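Local coordinates for protein metallopeptidase containing co-catalytic metalloactive site (Shewanella denitrificans OS217, PDB 3B2Y) that is probably a zinc-dependent metallocarboxypeptidase of the peptidase M14 family, perhaps also able to hydrolyse ester bonds, at residues E177-S182 against C244-G249; N23-F28 against G113-H118; L157-S162 against E231-R236; S61-L66 against R100-L105. All coordinates share one frame; numbering follows the deposited sequence.

The four contacts lie in one M14 domain, and only contact 1 reaches its active site: it holds the predicted proton donor/acceptor E246, whose side chain is about 5 Å from the bound nickel ion. Contact 3 touches contact 1 where E231 packs on C244, and touches contact 4 through A161 and S104; the centres of contacts 3 and 4 are 15 Å apart. Contacts 1 and 4 both reach the same mixed sheet but on opposite sides of the chain's centre, 26 Å between centres. Contact 2 stands apart, its nearest atoms about 11 Å from those of contact 1 and about 9 Å from those of contact 4, with the F114 side chain about 12 Å from the metal.

Contact 1: residues E177-S182 against C244-G249; sequences ETYVYS and CSETPG
E246 and Y179 form the tight part of this contact. CB of E246 lies over the centre of the Y179 ring, 3.8 Å from the centroid, in a CH-pi contact, and CG comes within 3.5 Å of Y179 CE2. The side chains run side by side, pointing the same way, with ring and carboxylate planes 20° apart. Beneath them, Y179 and E246 form a hydrogen-bonded antiparallel pair (E246 N to Y179 O, 3.0 Å), as do Y181 and C244. E246 O accepts from both Y179 N and T178 OG1, the latter at 2.9 Å from above the carbonyl plane.

The looser side is watery. Y181, partly exposed, brings its edge, CE1, to within 3.5 Å of E246 OE2, while C244 SG lies obliquely to its ring, 5.0 Å from the centroid. One water joins Y179 OH (2.6 Å), Y181 OH and, weakly, E246 OE2; another bridges E177 O and E246 O. An alanine in place of Y179 would probably leave CB and CG of E246 without their aromatic cover and D172 without its hydroxyl partner. Adjacent strands of the central mixed sheet of an M14 metallopeptidase meet here, presenting the predicted catalytic glutamate close to the bound nickel.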
loop_
_atom_site.group_PDB
_atom_site.type_symbol
_atom_site.label_atom_id
_atom_site.label_comp_id
_atom_site.label_asym_id
_atom_site.label_seq_id
_atom_site.Cartn_x
_atom_site.Cartn_y
_atom_site.Cartn_z
ATOM N N GLU A 177 -9.592 -9.579 -12.095
ATOM C CA GLU A 177 -10.565 -8.595 -11.669
ATOM C C GLU A 177 -10.066 -7.898 -10.412
ATOM O O GLU A 177 -9.199 -8.435 -9.710
ATOM C CB GLU A 177 -11.894 -9.295 -11.366
ATOM C CG GLU A 177 -12.659 -9.790 -12.593
ATOM C CD GLU A 177 -13.667 -10.859 -12.232
ATOM O OE1 GLU A 177 -13.415 -11.627 -11.257
ATOM O OE2 GLU A 177 -14.692 -10.960 -12.942
ATOM N N THR A 178 -10.591 -6.695 -10.151
ATOM C CA THR A 178 -10.176 -5.908 -9.010
ATOM C C THR A 178 -11.189 -5.821 -7.842
ATOM O O THR A 178 -12.413 -6.039 -7.979
ATOM C CB THR A 178 -9.798 -4.489 -9.481
ATOM O OG1 THR A 178 -9.069 -3.804 -8.466
ATOM C CG2 THR A 178 -11.092 -3.684 -9.833
ATOM N N TYR A 179 -10.653 -5.464 -6.663
ATOM C CA TYR A 179 -11.533 -5.283 -5.522
ATOM C C TYR A 179 -10.785 -4.502 -4.468
ATOM O O TYR A 179 -9.620 -4.202 -4.654
ATOM C CB TYR A 179 -12.095 -6.627 -4.987
ATOM C CG TYR A 179 -11.056 -7.600 -4.528
ATOM C CD1 TYR A 179 -10.368 -8.401 -5.436
ATOM C CD2 TYR A 179 -10.760 -7.739 -3.173
ATOM C CE1 TYR A 179 -9.404 -9.311 -5.014
ATOM C CE2 TYR A 179 -9.822 -8.674 -2.736
ATOM C CZ TYR A 179 -9.135 -9.449 -3.661
ATOM O OH TYR A 179 -8.180 -10.343 -3.217
ATOM N N VAL A 180 -11.513 -4.128 -3.425
ATOM C CA VAL A 180 -10.985 -3.339 -2.356
ATOM C C VAL A 180 -11.506 -3.859 -1.006
ATOM O O VAL A 180 -12.698 -4.141 -0.849
ATOM C CB VAL A 180 -11.359 -1.858 -2.512
ATOM C CG1 VAL A 180 -12.915 -1.627 -2.438
ATOM C CG2 VAL A 180 -10.689 -1.096 -1.416
ATOM N N TYR A 181 -10.618 -4.001 -0.035
ATOM C CA TYR A 181 -11.049 -4.176 1.351
ATOM C C TYR A 181 -11.279 -2.806 1.961
ATOM O O TYR A 181 -10.471 -1.924 1.772
ATOM C CB TYR A 181 -9.934 -4.806 2.171
ATOM C CG TYR A 181 -9.575 -6.214 1.840
ATOM C CD1 TYR A 181 -8.631 -6.512 0.861
ATOM C CD2 TYR A 181 -10.131 -7.251 2.547
ATOM C CE1 TYR A 181 -8.284 -7.799 0.595
ATOM C CE2 TYR A 181 -9.778 -8.542 2.309
ATOM C CZ TYR A 181 -8.867 -8.829 1.337
ATOM O OH TYR A 181 -8.557 -10.164 1.103
ATOM N N SER A 182 -12.313 -2.614 2.749
ATOM C CA SER A 182 -12.501 -1.309 3.377
ATOM C C SER A 182 -12.985 -1.423 4.829
ATOM O O SER A 182 -13.614 -2.396 5.200
ATOM C CB SER A 182 -13.465 -0.446 2.535
ATOM O OG SER A 182 -14.779 -0.713 2.849
ATOM N N CYS A 244 -7.631 -1.406 1.617
ATOM C CA CYS A 244 -6.552 -2.148 0.980
ATOM C C CYS A 244 -7.006 -2.429 -0.436
ATOM O O CYS A 244 -7.992 -3.166 -0.631
ATOM C CB CYS A 244 -6.332 -3.425 1.764
ATOM S SG CYS A 244 -5.167 -4.569 1.022
ATOM N N SER A 245 -6.378 -1.784 -1.417
ATOM C CA SER A 245 -6.746 -2.072 -2.801
ATOM C C SER A 245 -6.051 -3.345 -3.248
ATOM O O SER A 245 -4.928 -3.680 -2.801
ATOM C CB SER A 245 -6.407 -0.912 -3.712
ATOM O OG SER A 245 -5.090 -0.477 -3.511
ATOM N N GLU A 246 -6.702 -4.052 -4.156
ATOM C CA GLU A 246 -6.157 -5.262 -4.737
ATOM C C GLU A 246 -6.274 -5.169 -6.261
ATOM O O GLU A 246 -7.379 -5.431 -6.814
ATOM C CB GLU A 246 -6.960 -6.467 -4.262
ATOM C CG GLU A 246 -6.824 -6.783 -2.768
ATOM C CD GLU A 246 -5.546 -7.529 -2.423
ATOM O OE1 GLU A 246 -4.746 -7.834 -3.339
ATOM O OE2 GLU A 246 -5.341 -7.803 -1.216
ATOM N N THR A 247 -5.176 -4.797 -6.928
ATOM C CA THR A 247 -5.119 -4.877 -8.402
ATOM C C THR A 247 -4.815 -6.332 -8.873
ATOM O O THR A 247 -4.150 -7.115 -8.162
ATOM C CB THR A 247 -4.155 -3.811 -8.984
ATOM O OG1 THR A 247 -2.890 -3.874 -8.314
ATOM C CG2 THR A 247 -4.738 -2.366 -8.807
ATOM N N PRO A 248 -5.334 -6.729 -10.048
ATOM C CA PRO A 248 -5.167 -8.083 -10.577
ATOM C C PRO A 248 -3.793 -8.312 -11.198
ATOM O O PRO A 248 -3.427 -7.609 -12.153
ATOM C CB PRO A 248 -6.237 -8.170 -11.663
ATOM C CG PRO A 248 -6.553 -6.739 -12.024
ATOM C CD PRO A 248 -6.180 -5.881 -10.904
ATOM N N GLY A 249 -3.063 -9.304 -10.703
ATOM C CA GLY A 249 -1.690 -9.533 -11.171
ATOM C C GLY A 249 -1.550 -10.152 -12.554
ATOM O O GLY A 249 -0.437 -10.174 -13.149
HETATM O O HOH W 1 -7.314 -8.335 -7.726
HETATM O O HOH W 2 -6.824 -10.341 -0.985
#

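Contact 2: residues N23-F28 against G113-H118; sequences NDIDAF and GFKAGH
N23 meets the end of helix 111-115 with its side-chain amide. Its ND2 donates to K115 O at 3.0 Å, a bond bent to 139° at the hydrogen, with the acceptor tilted out of the amide plane. CG of N23 lies between its backbone N and carbonyl carbon (chi1 70°), which carries the amide toward K115 O. CB, for its part, sits 3.3 Å from F114 O. The other end of the amide is taken too, since OD1 accepts from Q21. An alanine here would probably leave K115 O without this donor and Q21 without its acceptor, while CB could still rest against the helix end.

D24 is the centre of an inverse gamma turn and the N-cap of helix 25-39. Its OD1 accepts from A27 N at 3.2 Å, from above the carboxylate plane.

I25 follows on the inner side. Its CA lies at the edge of the F114 ring, in its plane, 3.9 Å from CE2, while CG1 meets CD2 of the same ring at the same distance.

F28, one turn on, takes the edge of F114 toward its ring face, centroids 5.4 Å apart and planes at 52°. W84 of helix 81-92 packs against both rings.

Across the contact, the helix 111-115 closes in a Schellman motif at G117, whose positive phi suits glycine. Chemically, then, one helix starts where another stops: D24 occupies an amide N-H of the starting helix, N23 a terminal carbonyl of the stopping one, with F28, F114 and W84 packed together beside these polar ends.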
loop_
_atom_site.group_PDB
_atom_site.type_symbol
_atom_site.label_atom_id
_atom_site.label_comp_id
_atom_site.label_asym_id
_atom_site.label_seq_id
_atom_site.Cartn_x
_atom_site.Cartn_y
_atom_site.Cartn_z
ATOM N N ASN A 23 11.360 -6.134 -10.325
ATOM C CA ASN A 23 12.129 -6.464 -9.128
ATOM C C ASN A 23 13.470 -5.754 -9.084
ATOM O O ASN A 23 14.350 -6.157 -8.311
ATOM C CB ASN A 23 12.283 -7.981 -8.939
ATOM C CG ASN A 23 13.176 -8.591 -9.967
ATOM O OD1 ASN A 23 13.289 -8.041 -11.069
ATOM N ND2 ASN A 23 13.824 -9.715 -9.650
ATOM N N ASP A 24 13.602 -4.688 -9.883
ATOM C CA ASP A 24 14.872 -3.952 -9.972
ATOM C C ASP A 24 14.867 -2.966 -8.792
ATOM O O ASP A 24 14.494 -1.783 -8.888
ATOM C CB ASP A 24 15.036 -3.273 -11.317
ATOM C CG ASP A 24 16.365 -2.643 -11.487
ATOM O OD1 ASP A 24 17.100 -2.520 -10.480
ATOM O OD2 ASP A 24 16.700 -2.312 -12.654
ATOM N N ILE A 25 15.285 -3.502 -7.656
ATOM C CA ILE A 25 15.156 -2.755 -6.385
ATOM C C ILE A 25 16.132 -1.563 -6.321
ATOM O O ILE A 25 15.823 -0.514 -5.766
ATOM C CB ILE A 25 15.335 -3.729 -5.182
ATOM C CG1 ILE A 25 14.961 -3.057 -3.870
ATOM C CG2 ILE A 25 16.721 -4.276 -5.100
ATOM C CD1 ILE A 25 14.710 -4.059 -2.695
ATOM N N ASP A 26 17.294 -1.675 -6.977
ATOM C CA ASP A 26 18.229 -0.562 -6.988
ATOM C C ASP A 26 17.676 0.620 -7.785
ATOM O O ASP A 26 17.775 1.747 -7.356
ATOM C CB ASP A 26 19.590 -0.988 -7.568
ATOM C CG ASP A 26 20.362 -1.953 -6.619
ATOM O OD1 ASP A 26 20.208 -1.868 -5.370
ATOM O OD2 ASP A 26 21.149 -2.772 -7.127
ATOM N N ALA A 27 17.068 0.331 -8.931
ATOM C CA ALA A 27 16.406 1.345 -9.751
ATOM C C ALA A 27 15.292 1.969 -8.946
ATOM O O ALA A 27 15.136 3.182 -8.971
ATOM C CB ALA A 27 15.832 0.735 -11.023
ATOM N N PHE A 28 14.516 1.131 -8.266
ATOM C CA PHE A 28 13.417 1.647 -7.423
ATOM C C PHE A 28 13.926 2.666 -6.418
ATOM O O PHE A 28 13.430 3.812 -6.363
ATOM C CB PHE A 28 12.700 0.500 -6.711
ATOM C CG PHE A 28 11.544 0.954 -5.863
ATOM C CD1 PHE A 28 10.376 1.388 -6.430
ATOM C CD2 PHE A 28 11.685 1.005 -4.492
ATOM C CE1 PHE A 28 9.351 1.808 -5.639
ATOM C CE2 PHE A 28 10.685 1.423 -3.687
ATOM C CZ PHE A 28 9.527 1.851 -4.234
ATOM N N GLY A 113 11.683 -9.682 -0.306
ATOM C CA GLY A 113 10.635 -10.292 -1.113
ATOM C C GLY A 113 10.484 -9.581 -2.456
ATOM O O GLY A 113 10.326 -10.239 -3.496
ATOM N N PHE A 114 10.533 -8.252 -2.441
ATOM C CA PHE A 114 10.431 -7.421 -3.634
ATOM C C PHE A 114 11.575 -7.783 -4.617
ATOM O O PHE A 114 11.327 -7.955 -5.792
ATOM C CB PHE A 114 10.455 -5.963 -3.237
ATOM C CG PHE A 114 10.336 -4.992 -4.370
ATOM C CD1 PHE A 114 9.089 -4.579 -4.826
ATOM C CD2 PHE A 114 11.465 -4.414 -4.915
ATOM C CE1 PHE A 114 8.978 -3.613 -5.826
ATOM C CE2 PHE A 114 11.363 -3.456 -5.912
ATOM C CZ PHE A 114 10.103 -3.058 -6.364
ATOM N N LYS A 115 12.802 -7.855 -4.107
ATOM C CA LYS A 115 13.988 -8.196 -4.924
ATOM C C LYS A 115 13.819 -9.554 -5.588
ATOM O O LYS A 115 14.280 -9.782 -6.726
ATOM C CB LYS A 115 15.266 -8.153 -4.034
ATOM C CG LYS A 115 16.540 -8.528 -4.736
ATOM C CD LYS A 115 17.742 -8.370 -3.789
ATOM C CE LYS A 115 18.954 -9.086 -4.335
ATOM N NZ LYS A 115 18.810 -10.544 -4.100
ATOM N N ALA A 116 13.199 -10.500 -4.900
ATOM C CA ALA A 116 13.089 -11.846 -5.433
ATOM C C ALA A 116 11.739 -12.137 -6.080
ATOM O O ALA A 116 11.469 -13.269 -6.493
ATOM C CB ALA A 116 13.383 -12.831 -4.334
ATOM N N GLY A 117 10.901 -11.113 -6.163
ATOM C CA GLY A 117 9.552 -11.217 -6.702
ATOM C C GLY A 117 8.599 -12.223 -6.048
ATOM O O GLY A 117 7.714 -12.772 -6.717
ATOM N N HIS A 118 8.748 -12.465 -4.752
ATOM C CA HIS A 118 7.833 -13.389 -4.061
ATOM C C HIS A 118 7.238 -12.767 -2.802
ATOM O O HIS A 118 7.779 -11.862 -2.220
ATOM C CB HIS A 118 8.498 -14.757 -3.761
ATOM C CG HIS A 118 9.759 -14.703 -2.948
ATOM N ND1 HIS A 118 9.862 -14.034 -1.751
ATOM C CD2 HIS A 118 10.942 -15.336 -3.114
ATOM C CE1 HIS A 118 11.075 -14.192 -1.254
ATOM N NE2 HIS A 118 11.751 -14.987 -2.052
#

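Contact 3: residues L157-S162 against E231-R236; sequences LLCAAS and EAFLVR
L234 and C159 make the central apolar touch between these two helices. CD2 of L234 lies 4.0 Å from C159 SG, and the same methyl comes within 4.4 Å of L158 CB and 3.9 Å of S162 OG, so one leucine branch serves three residues of segment 157-162. The second branch, CD1, sits beside S162 CB at 4.1 Å. CG of L234 stands anti to its own carbonyl carbon (chi1 -56°), a placement that sets it, with its two methyls, against C159 and S162.

Sulfur-aromatic contact comes next. C159 SG approaches the F233 ring obliquely, 5.2 Å from its centroid and 52° off the ring normal, with CE2 the ring atom within contact range. The sulfur thus touches both the ring and the leucine methyl.

The polar interactions involve S162. Its hydroxyl donates back to L158 O at 2.8 Å, which ties S162 back to the preceding turn. The same OG also accepts from a water. That water lies 3.1 Å from L234 O as well, so it probably bridges the two segments, which share no direct hydrogen bond, though it has more acceptors in reach than protons.

The short helical segments pass at 10.1 Å between axes with a crossing angle of -79°, nearly perpendicular, and only 167 Å² is buried between them. Each helix leads into a strand of the central sheet, 155-161 into 165-172 and 230-236 into 242-248, two parallel neighbours. L234 also packs on I166 and V235 on A242, while L157 and A161 face strand 52-58.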
loop_
_atom_site.group_PDB
_atom_site.type_symbol
_atom_site.label_atom_id
_atom_site.label_comp_id
_atom_site.label_asym_id
_atom_site.label_seq_id
_atom_site.Cartn_x
_atom_site.Cartn_y
_atom_site.Cartn_z
ATOM N N LEU A 157 4.225 6.186 16.056
ATOM C CA LEU A 157 4.510 7.059 14.913
ATOM C C LEU A 157 3.549 6.671 13.769
ATOM O O LEU A 157 2.940 7.537 13.134
ATOM C CB LEU A 157 5.954 6.918 14.521
ATOM C CG LEU A 157 6.403 7.681 13.292
ATOM C CD1 LEU A 157 6.380 9.159 13.599
ATOM C CD2 LEU A 157 7.729 7.172 12.842
ATOM N N LEU A 158 3.335 5.375 13.545
ATOM C CA LEU A 158 2.494 4.932 12.447
ATOM C C LEU A 158 0.997 5.216 12.703
ATOM O O LEU A 158 0.254 5.511 11.773
ATOM C CB LEU A 158 2.696 3.446 12.176
ATOM C CG LEU A 158 4.095 3.252 11.575
ATOM C CD1 LEU A 158 4.423 1.743 11.585
ATOM C CD2 LEU A 158 4.251 3.878 10.176
ATOM N N CYS A 159 0.572 5.061 13.944
ATOM C CA CYS A 159 -0.791 5.401 14.357
ATOM C C CYS A 159 -1.044 6.910 14.172
ATOM O O CYS A 159 -2.057 7.298 13.586
ATOM C CB CYS A 159 -1.047 4.907 15.770
ATOM S SG CYS A 159 -1.123 3.067 15.767
ATOM N N ALA A 160 -0.124 7.743 14.629
ATOM C CA ALA A 160 -0.188 9.220 14.354
ATOM C C ALA A 160 -0.340 9.524 12.847
ATOM O O ALA A 160 -1.180 10.378 12.430
ATOM C CB ALA A 160 1.064 9.957 14.922
ATOM N N ALA A 161 0.435 8.792 12.041
ATOM C CA ALA A 161 0.487 9.008 10.577
ATOM C C ALA A 161 -0.790 8.641 9.844
ATOM O O ALA A 161 -1.040 9.156 8.747
ATOM C CB ALA A 161 1.768 8.295 9.970
ATOM N N SER A 162 -1.643 7.819 10.467
ATOM C CA SER A 162 -2.794 7.188 9.758
ATOM C C SER A 162 -4.088 7.625 10.436
ATOM O O SER A 162 -5.154 7.074 10.135
ATOM C CB SER A 162 -2.663 5.662 9.793
ATOM O OG SER A 162 -2.445 5.254 11.145
ATOM N N GLU A 231 -3.227 -2.978 8.259
ATOM C CA GLU A 231 -4.370 -2.059 8.117
ATOM C C GLU A 231 -5.433 -2.302 9.200
ATOM O O GLU A 231 -5.993 -1.353 9.729
ATOM C CB GLU A 231 -4.902 -2.089 6.663
ATOM C CG GLU A 231 -5.348 -3.465 6.137
ATOM C CD GLU A 231 -4.241 -4.331 5.502
ATOM O OE1 GLU A 231 -3.032 -4.151 5.769
ATOM O OE2 GLU A 231 -4.619 -5.239 4.732
ATOM N N ALA A 232 -5.767 -3.533 9.522
ATOM C CA ALA A 232 -6.772 -3.765 10.584
ATOM C C ALA A 232 -6.243 -3.299 11.930
ATOM O O ALA A 232 -6.999 -2.765 12.761
ATOM C CB ALA A 232 -7.212 -5.239 10.653
ATOM N N PHE A 233 -4.975 -3.574 12.175
ATOM C CA PHE A 233 -4.229 -3.055 13.343
ATOM C C PHE A 233 -4.364 -1.522 13.481
ATOM O O PHE A 233 -4.699 -0.997 14.542
ATOM C CB PHE A 233 -2.724 -3.417 13.256
ATOM C CG PHE A 233 -1.907 -2.770 14.312
ATOM C CD1 PHE A 233 -1.979 -3.238 15.625
ATOM C CD2 PHE A 233 -1.085 -1.643 14.042
ATOM C CE1 PHE A 233 -1.245 -2.601 16.648
ATOM C CE2 PHE A 233 -0.356 -1.002 15.065
ATOM C CZ PHE A 233 -0.406 -1.512 16.366
ATOM N N LEU A 234 -4.109 -0.803 12.406
ATOM C CA LEU A 234 -4.204 0.645 12.482
ATOM C C LEU A 234 -5.681 1.109 12.744
ATOM O O LEU A 234 -5.886 2.075 13.415
ATOM C CB LEU A 234 -3.588 1.324 11.300
ATOM C CG LEU A 234 -2.155 1.049 10.942
ATOM C CD1 LEU A 234 -1.869 1.658 9.608
ATOM C CD2 LEU A 234 -1.334 1.660 12.023
ATOM N N VAL A 235 -6.680 0.391 12.223
ATOM C CA VAL A 235 -8.064 0.702 12.510
ATOM C C VAL A 235 -8.373 0.453 13.984
ATOM O O VAL A 235 -9.009 1.276 14.655
ATOM C CB VAL A 235 -8.969 -0.062 11.545
ATOM C CG1 VAL A 235 -10.470 0.038 11.951
ATOM C CG2 VAL A 235 -8.660 0.463 10.066
ATOM N N ARG A 236 -7.976 -0.693 14.509
ATOM C CA ARG A 236 -8.229 -1.003 15.945
ATOM C C ARG A 236 -7.518 0.078 16.800
ATOM O O ARG A 236 -7.952 0.431 17.894
ATOM C CB ARG A 236 -7.640 -2.357 16.262
ATOM C CG ARG A 236 -8.374 -3.494 15.662
ATOM C CD ARG A 236 -8.041 -4.763 16.434
ATOM N NE ARG A 236 -8.580 -5.952 15.775
ATOM C CZ ARG A 236 -7.919 -6.684 14.877
ATOM N NH1 ARG A 236 -6.667 -6.369 14.526
ATOM N NH2 ARG A 236 -8.516 -7.743 14.343
HETATM O O HOH W 3 -4.055 4.523 13.349
#

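Contact 4: residues S61-L66 against R100-L105; sequences SQRSDL and RVNLSL
N102 and R63 are joined by a pair of hydrogen bonds in which a side-chain amide matches a backbone. R63 N donates to N102 OD1 at 3.0 Å, nearly straight at 171°, and N102 ND2 returns a bond to R63 O at 2.8 Å, with that acceptor lying in the amide plane. CG of N102, anti to its carbonyl carbon (chi1 -60°), carries the amide to R63. R63 O is gripped twice, because L66 N closes the type I turn from R63 to L66 on the same oxygen, reaching it from the face opposite ND2.

A water donates to L66 O at 2.6 Å and accepts weakly from N102 ND2, which also has a weak bond to S68. Farther out, Q62 brings OE1 to within 3.4 Å of N102 CB, the two amide planes 47° apart. S104 OG, beyond it, is held by Q58.

L66 supplies the apolar part. It crosses N102 at about a right angle, CB passing 3.8 Å from ND2, while its CD2 lies against R100 O at 3.6 Å and CD1 against V101 N at 3.8 Å.

Strand 102-106 is outermost in the central mixed sheet, with N102 pairing through its backbone to L69. The chemistry implies a turn fixed by neutral amide complementarity: one asparagine supplies an acceptor and a donor to the backbone N-H and C=O of the one residue R63, and leucine covers the backbone beside them.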
loop_
_atom_site.group_PDB
_atom_site.type_symbol
_atom_site.label_atom_id
_atom_site.label_comp_id
_atom_site.label_asym_id
_atom_site.label_seq_id
_atom_site.Cartn_x
_atom_site.Cartn_y
_atom_site.Cartn_z
ATOM N N SER A 61 7.272 18.838 8.785
ATOM C CA SER A 61 6.513 19.058 10.015
ATOM C C SER A 61 5.051 18.605 9.871
ATOM O O SER A 61 4.405 18.932 8.881
ATOM C CB SER A 61 6.511 20.552 10.352
ATOM O OG SER A 61 7.821 21.105 10.277
ATOM N N GLN A 62 4.531 17.890 10.868
ATOM C CA GLN A 62 3.120 17.566 10.908
ATOM C C GLN A 62 2.368 18.779 11.463
ATOM O O GLN A 62 2.730 19.322 12.509
ATOM C CB GLN A 62 2.829 16.340 11.771
ATOM C CG GLN A 62 3.710 15.117 11.502
ATOM C CD GLN A 62 3.938 14.814 10.024
ATOM O OE1 GLN A 62 3.083 14.243 9.352
ATOM N NE2 GLN A 62 5.117 15.175 9.526
ATOM N N ARG A 63 1.329 19.207 10.753
ATOM C CA ARG A 63 0.506 20.320 11.195
ATOM C C ARG A 63 -0.776 19.774 11.830
ATOM O O ARG A 63 -1.459 18.947 11.238
ATOM C CB ARG A 63 0.202 21.226 10.008
ATOM C CG ARG A 63 1.441 21.678 9.220
ATOM C CD ARG A 63 2.311 22.626 10.031
ATOM N NE ARG A 63 1.578 23.828 10.466
ATOM C CZ ARG A 63 1.570 25.011 9.841
ATOM N NH1 ARG A 63 2.265 25.208 8.721
ATOM N NH2 ARG A 63 0.852 26.015 10.349
ATOM N N SER A 64 -1.104 20.238 13.038
ATOM C CA SER A 64 -2.259 19.695 13.797
ATOM C C SER A 64 -3.617 19.921 13.120
ATOM O O SER A 64 -4.551 19.122 13.252
ATOM C CB SER A 64 -2.305 20.339 15.179
ATOM O OG SER A 64 -2.298 21.754 15.033
ATOM N N ASP A 65 -3.703 21.013 12.379
ATOM C CA ASP A 65 -4.912 21.384 11.655
ATOM C C ASP A 65 -5.148 20.636 10.340
ATOM O O ASP A 65 -6.207 20.838 9.731
ATOM C CB ASP A 65 -4.897 22.894 11.374
ATOM C CG ASP A 65 -3.594 23.353 10.702
ATOM O OD1 ASP A 65 -2.514 22.879 11.113
ATOM O OD2 ASP A 65 -3.648 24.195 9.776
ATOM N N LEU A 66 -4.200 19.775 9.914
ATOM C CA LEU A 66 -4.278 19.089 8.606
ATOM C C LEU A 66 -4.529 17.597 8.864
ATOM O O LEU A 66 -4.065 17.089 9.880
ATOM C CB LEU A 66 -2.990 19.262 7.798
ATOM C CG LEU A 66 -2.514 20.677 7.418
ATOM C CD1 LEU A 66 -1.191 20.569 6.639
ATOM C CD2 LEU A 66 -3.628 21.452 6.631
ATOM N N ARG A 100 -2.022 20.923 2.515
ATOM C CA ARG A 100 -3.359 20.577 2.965
ATOM C C ARG A 100 -3.470 19.236 3.643
ATOM O O ARG A 100 -4.521 18.930 4.187
ATOM C CB ARG A 100 -4.383 20.744 1.848
ATOM C CG ARG A 100 -4.523 19.658 0.873
ATOM C CD ARG A 100 -5.787 19.941 0.031
ATOM N NE ARG A 100 -6.023 18.810 -0.848
ATOM C CZ ARG A 100 -5.329 18.567 -1.957
ATOM N NH1 ARG A 100 -4.422 19.433 -2.398
ATOM N NH2 ARG A 100 -5.592 17.490 -2.671
ATOM N N VAL A 101 -2.370 18.478 3.685
ATOM C CA VAL A 101 -2.384 17.144 4.281
ATOM C C VAL A 101 -1.019 16.758 4.820
ATOM O O VAL A 101 0.027 17.066 4.210
ATOM C CB VAL A 101 -2.945 16.102 3.270
ATOM C CG1 VAL A 101 -2.033 16.000 2.061
ATOM C CG2 VAL A 101 -3.170 14.689 3.927
ATOM N N ASN A 102 -1.004 16.097 5.971
ATOM C CA ASN A 102 0.241 15.466 6.449
ATOM C C ASN A 102 0.275 14.098 5.815
ATOM O O ASN A 102 -0.367 13.187 6.293
ATOM C CB ASN A 102 0.242 15.378 7.964
ATOM C CG ASN A 102 0.139 16.719 8.620
ATOM O OD1 ASN A 102 0.891 17.644 8.278
ATOM N ND2 ASN A 102 -0.752 16.828 9.621
ATOM N N LEU A 103 0.916 13.969 4.673
ATOM C CA LEU A 103 0.912 12.668 3.963
ATOM C C LEU A 103 2.179 11.926 4.353
ATOM O O LEU A 103 3.280 12.490 4.312
ATOM C CB LEU A 103 0.800 12.827 2.448
ATOM C CG LEU A 103 0.714 11.548 1.567
ATOM C CD1 LEU A 103 -0.443 10.641 2.031
ATOM C CD2 LEU A 103 0.478 11.888 0.125
ATOM N N SER A 104 1.984 10.710 4.841
ATOM C CA SER A 104 3.099 9.802 5.145
ATOM C C SER A 104 3.109 8.659 4.159
ATOM O O SER A 104 2.066 8.235 3.711
ATOM C CB SER A 104 2.951 9.367 6.578
ATOM O OG SER A 104 3.101 10.504 7.475
ATOM N N LEU A 105 4.305 8.201 3.780
ATOM C CA LEU A 105 4.480 7.162 2.740
ATOM C C LEU A 105 5.439 6.063 3.229
ATOM O O LEU A 105 6.445 6.349 3.833
ATOM C CB LEU A 105 5.043 7.802 1.486
ATOM C CG LEU A 105 4.238 8.952 0.904
ATOM C CD1 LEU A 105 5.082 9.708 -0.104
ATOM C CD2 LEU A 105 2.957 8.407 0.306
HETATM O O HOH W 4 -2.905 15.564 11.687
#